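Local coordinates for protein D-aminopeptidase (Burkholderia sp. LK4, PDB 5TZB) that probably cleaves N-terminal beta-amino acid residues from peptides, as a beta-aminopeptidase of the Ntn-hydrolase superfamily and peptidase family S58, at residues A112-N115 with T116-G120; A163-V166 with Q167-L170. All blocks are in the same frame, centred on the assembly; numbering follows the deposited sequence.

Interaction 1: A112-N115 with T116-G120; sequences AYTN and THSVG
N115 and S118 close a type I beta turn that leads from strand 111-115 toward helix 119-129, with S118 N donating to N115 O over 3.1 Å. The turn shows how a single asparagine can tie a strand to the helix that follows it. With CG lying between the backbone N and the carbonyl carbon (chi1 69°), the N115 amide folds back over the turn. Its OD1 accepts H117 N at 3.0 Å through a clearly bent bond, with the donor tilted only 20° from the amide's carbonyl plane; this is an Asx turn, built on the same asparagine as the type I turn. On the other branch, ND2 is held mainly by T65 OG1 and makes only a weak bond to S118 OG, 2.9 Å. Water 1 bridges the pair, donating to N115 OD1 at 2.8 Å and accepting from S118 OG. Both branches of the amide are thus engaged, which fixes its rotation. T114 packs beside this network: its OG1 lies 3.7 Å from S118 CB and is hydrogen-bonded to G66 O, and its CG2 lies against the S118-V119 peptide. H117 and T116 turn to other partners: H117 NE2 bonds to C141 N of the second subunit and T116 OG1 to E147 OE1. The buried turn links strand 111-115, held between strands 63-71 and 144-148, to helix 119-129, the first connection of a beta-alpha-beta unit.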
loop_
_atom_site.group_PDB
_atom_site.type_symbol
_atom_site.label_atom_id
_atom_site.label_comp_id
_atom_site.label_asym_id
_atom_site.label_seq_id
_atom_site.Cartn_x
_atom_site.Cartn_y
_atom_site.Cartn_z
ATOM N N ALA C 112 -10.149 -21.098 0.066
ATOM C CA ALA C 112 -10.190 -22.085 -0.994
ATOM C C ALA C 112 -9.217 -21.723 -2.123
ATOM O O ALA C 112 -8.967 -20.546 -2.401
ATOM C CB ALA C 112 -11.601 -22.247 -1.516
ATOM N N TYR C 113 -8.607 -22.758 -2.699
ATOM C CA TYR C 113 -7.794 -22.655 -3.904
ATOM C C TYR C 113 -8.519 -23.316 -5.071
ATOM O O TYR C 113 -9.049 -24.412 -4.904
ATOM C CB TYR C 113 -6.451 -23.365 -3.736
ATOM C CG TYR C 113 -5.491 -22.852 -2.690
ATOM C CD1 TYR C 113 -5.681 -21.639 -2.049
ATOM C CD2 TYR C 113 -4.365 -23.601 -2.362
ATOM C CE1 TYR C 113 -4.769 -21.189 -1.094
ATOM C CE2 TYR C 113 -3.458 -23.162 -1.422
ATOM C CZ TYR C 113 -3.660 -21.964 -0.794
ATOM O OH TYR C 113 -2.739 -21.546 0.138
ATOM N N THR C 114 -8.506 -22.705 -6.254
ATOM C CA THR C 114 -9.023 -23.388 -7.442
ATOM C C THR C 114 -8.360 -22.813 -8.707
ATOM O O THR C 114 -7.327 -22.175 -8.610
ATOM C CB THR C 114 -10.561 -23.287 -7.516
ATOM O OG1 THR C 114 -11.062 -24.131 -8.560
ATOM C CG2 THR C 114 -11.013 -21.857 -7.729
ATOM N N ASN C 115 -8.928 -23.048 -9.890
ATOM C CA ASN C 115 -8.380 -22.462 -11.115
ATOM C C ASN C 115 -8.971 -21.075 -11.387
ATOM O O ASN C 115 -9.987 -20.716 -10.795
ATOM C CB ASN C 115 -8.627 -23.373 -12.316
ATOM C CG ASN C 115 -10.096 -23.448 -12.693
ATOM O OD1 ASN C 115 -10.631 -22.534 -13.325
ATOM N ND2 ASN C 115 -10.749 -24.544 -12.327
ATOM N N THR C 116 -8.345 -20.320 -12.295
ATOM C CA THR C 116 -8.688 -18.913 -12.530
ATOM C C THR C 116 -10.143 -18.659 -12.930
ATOM O O THR C 116 -10.718 -17.635 -12.559
ATOM C CB THR C 116 -7.783 -18.286 -13.620
ATOM O OG1 THR C 116 -6.421 -18.712 -13.426
ATOM C CG2 THR C 116 -7.866 -16.761 -13.557
ATOM N N HIS C 117 -10.734 -19.564 -13.699
ATOM C CA HIS C 117 -12.074 -19.325 -14.205
ATOM C C HIS C 117 -13.178 -19.916 -13.322
ATOM O O HIS C 117 -14.355 -19.830 -13.651
ATOM C CB HIS C 117 -12.177 -19.851 -15.638
ATOM C CG HIS C 117 -11.390 -19.034 -16.618
ATOM N ND1 HIS C 117 -11.284 -19.351 -17.954
ATOM C CD2 HIS C 117 -10.690 -17.886 -16.447
ATOM C CE1 HIS C 117 -10.535 -18.449 -18.563
ATOM N NE2 HIS C 117 -10.165 -17.544 -17.670
ATOM N N SER C 118 -12.796 -20.472 -12.183
ATOM C CA SER C 118 -13.764 -21.066 -11.274
ATOM C C SER C 118 -13.885 -20.320 -9.937
ATOM O O SER C 118 -14.637 -20.746 -9.054
ATOM C CB SER C 118 -13.389 -22.534 -11.012
ATOM O OG SER C 118 -13.413 -23.293 -12.206
ATOM N N VAL C 119 -13.147 -19.225 -9.782
ATOM C CA VAL C 119 -13.119 -18.494 -8.510
ATOM C C VAL C 119 -14.499 -18.027 -8.030
ATOM O O VAL C 119 -14.844 -18.200 -6.859
ATOM C CB VAL C 119 -12.177 -17.280 -8.593
ATOM C CG1 VAL C 119 -12.355 -16.335 -7.354
ATOM C CG2 VAL C 119 -10.725 -17.760 -8.720
ATOM N N GLY C 120 -15.287 -17.447 -8.929
ATOM C CA GLY C 120 -16.598 -16.956 -8.562
ATOM C C GLY C 120 -17.569 -18.031 -8.093
ATOM O O GLY C 120 -18.267 -17.859 -7.078
HETATM O O HOH W 1 -12.678 -23.370 -15.030
#

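Interaction 2: A163-V166 with Q167-L170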
loop_
_atom_site.group_PDB
_atom_site.type_symbol
_atom_site.label_atom_id
_atom_site.label_comp_id
_atom_site.label_asym_id
_atom_site.label_seq_id
_atom_site.Cartn_x
_atom_site.Cartn_y
_atom_site.Cartn_z
ATOM N N ALA C 163 -20.484 -26.088 -7.027
ATOM C CA ALA C 163 -20.725 -26.032 -5.589
ATOM C C ALA C 163 -20.607 -27.414 -4.955
ATOM O O ALA C 163 -20.153 -27.543 -3.818
ATOM C CB ALA C 163 -22.093 -25.432 -5.299
ATOM N N ALA C 164 -21.017 -28.442 -5.691
ATOM C CA ALA C 164 -20.956 -29.805 -5.177
ATOM C C ALA C 164 -19.503 -30.200 -4.907
ATOM O O ALA C 164 -19.212 -30.896 -3.937
ATOM C CB ALA C 164 -21.623 -30.786 -6.155
ATOM N N HIS C 165 -18.593 -29.738 -5.760
ATOM C CA HIS C 165 -17.173 -30.008 -5.571
ATOM C C HIS C 165 -16.632 -29.255 -4.363
ATOM O O HIS C 165 -15.770 -29.755 -3.641
ATOM C CB HIS C 165 -16.398 -29.640 -6.832
ATOM C CG HIS C 165 -16.841 -30.397 -8.038
ATOM N ND1 HIS C 165 -17.059 -29.794 -9.257
ATOM C CD2 HIS C 165 -17.106 -31.714 -8.215
ATOM C CE1 HIS C 165 -17.438 -30.707 -10.134
ATOM N NE2 HIS C 165 -17.477 -31.878 -9.526
ATOM N N VAL C 166 -17.140 -28.049 -4.142
ATOM C CA VAL C 166 -16.749 -27.284 -2.975
ATOM C C VAL C 166 -17.248 -28.013 -1.724
ATOM O O VAL C 166 -16.557 -28.079 -0.718
ATOM C CB VAL C 166 -17.300 -25.840 -3.008
ATOM C CG1 VAL C 166 -16.910 -25.111 -1.756
ATOM C CG2 VAL C 166 -16.777 -25.087 -4.229
ATOM N N GLN C 167 -18.445 -28.585 -1.804
ATOM C CA GLN C 167 -19.015 -29.290 -0.660
ATOM C C GLN C 167 -18.247 -30.571 -0.333
ATOM O O GLN C 167 -18.043 -30.894 0.835
ATOM C CB GLN C 167 -20.491 -29.624 -0.925
ATOM C CG GLN C 167 -21.392 -28.419 -0.937
ATOM C CD GLN C 167 -21.511 -27.826 0.450
ATOM O OE1 GLN C 167 -21.359 -28.532 1.449
ATOM N NE2 GLN C 167 -21.756 -26.520 0.524
ATOM N N ARG C 168 -17.772 -31.256 -1.364
ATOM C CA ARG C 168 -16.912 -32.427 -1.195
ATOM C C ARG C 168 -15.583 -32.070 -0.516
ATOM O O ARG C 168 -15.105 -32.818 0.344
ATOM C CB ARG C 168 -16.691 -33.101 -2.560
ATOM C CG ARG C 168 -17.921 -33.908 -3.015
ATOM C CD ARG C 168 -17.813 -34.515 -4.414
ATOM N NE ARG C 168 -16.535 -35.131 -4.745
ATOM C CZ ARG C 168 -16.159 -35.378 -6.000
ATOM N NH1 ARG C 168 -16.967 -35.042 -6.997
ATOM N NH2 ARG C 168 -14.980 -35.935 -6.272
ATOM N N ALA C 169 -14.967 -30.960 -0.917
ATOM C CA ALA C 169 -13.723 -30.521 -0.272
ATOM C C ALA C 169 -13.975 -30.154 1.192
ATOM O O ALA C 169 -13.203 -30.517 2.080
ATOM C CB ALA C 169 -13.111 -29.335 -1.023
ATOM N N LEU C 170 -15.059 -29.423 1.435
ATOM C CA LEU C 170 -15.431 -29.034 2.785
ATOM C C LEU C 170 -15.677 -30.258 3.667
ATOM O O LEU C 170 -15.243 -30.306 4.821
ATOM C CB LEU C 170 -16.670 -28.145 2.755
ATOM C CG LEU C 170 -16.417 -26.734 2.229
ATOM C CD1 LEU C 170 -17.729 -25.975 2.034
ATOM C CD2 LEU C 170 -15.486 -25.980 3.175
HETATM O O HOH W 2 -17.846 -34.809 -10.134
#
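H165 and R168, three residues apart on one helix, run side by side and point the same way, a compact case of neighbouring side chains sharing a helix flank. R168 NH1 comes to the edge of the imidazole, near its plane, 3.5 Å from H165 CD2. The ring and guanidinium planes are turned 74° apart, so the two groups do not stack. The bend of the arginine chain at chi3 (43°) turns its end toward the histidine. Water 2 joins the two groups, lying 3.0 Å from H165 NE2 and weakly accepting from R168 NH1, in the plane of each. The second ring nitrogen, H165 ND1, is hydrogen-bonded to S162 N, so that both nitrogens of the ring have partners. On another side of the helix, V166 and L170, four residues apart, also lie alongside each other, V166 CG1 touching L170 CD1 at 4.0 Å. Beneath both pairs run regular i to i+4 backbone bonds, including A169 N to H165 O at 3.1 Å and L170 N to V166 O at 2.9 Å. V166 packs on A125 and L126, L170 and A169 reach V69, and H165 and R168 lie against C52, so helix 163-172 packs over strands 48-56 and 63-71, beside helix 119-129.

How the interactions relate
Read from the N terminus, the two contacts come in series, and neither encloses nor crosses the other. Interaction 1 turns the chain out of strand 111-115 and into helix 119-129; the chain then returns through strand 144-148, parallel to the first, before interaction 2 forms within helix 163-172. Neither closes a long loop, since each is local, joining residues within a few positions of one another. Their centres are 13 Å apart and their nearest atoms about 6 Å, so they do not touch. What relates them is the common sheet and helix 119-129: the helix begun at interaction 1 is the one beside which helix 163-172 packs, and V69 of strand 63-71 is touched from both regions, by A112 in the first.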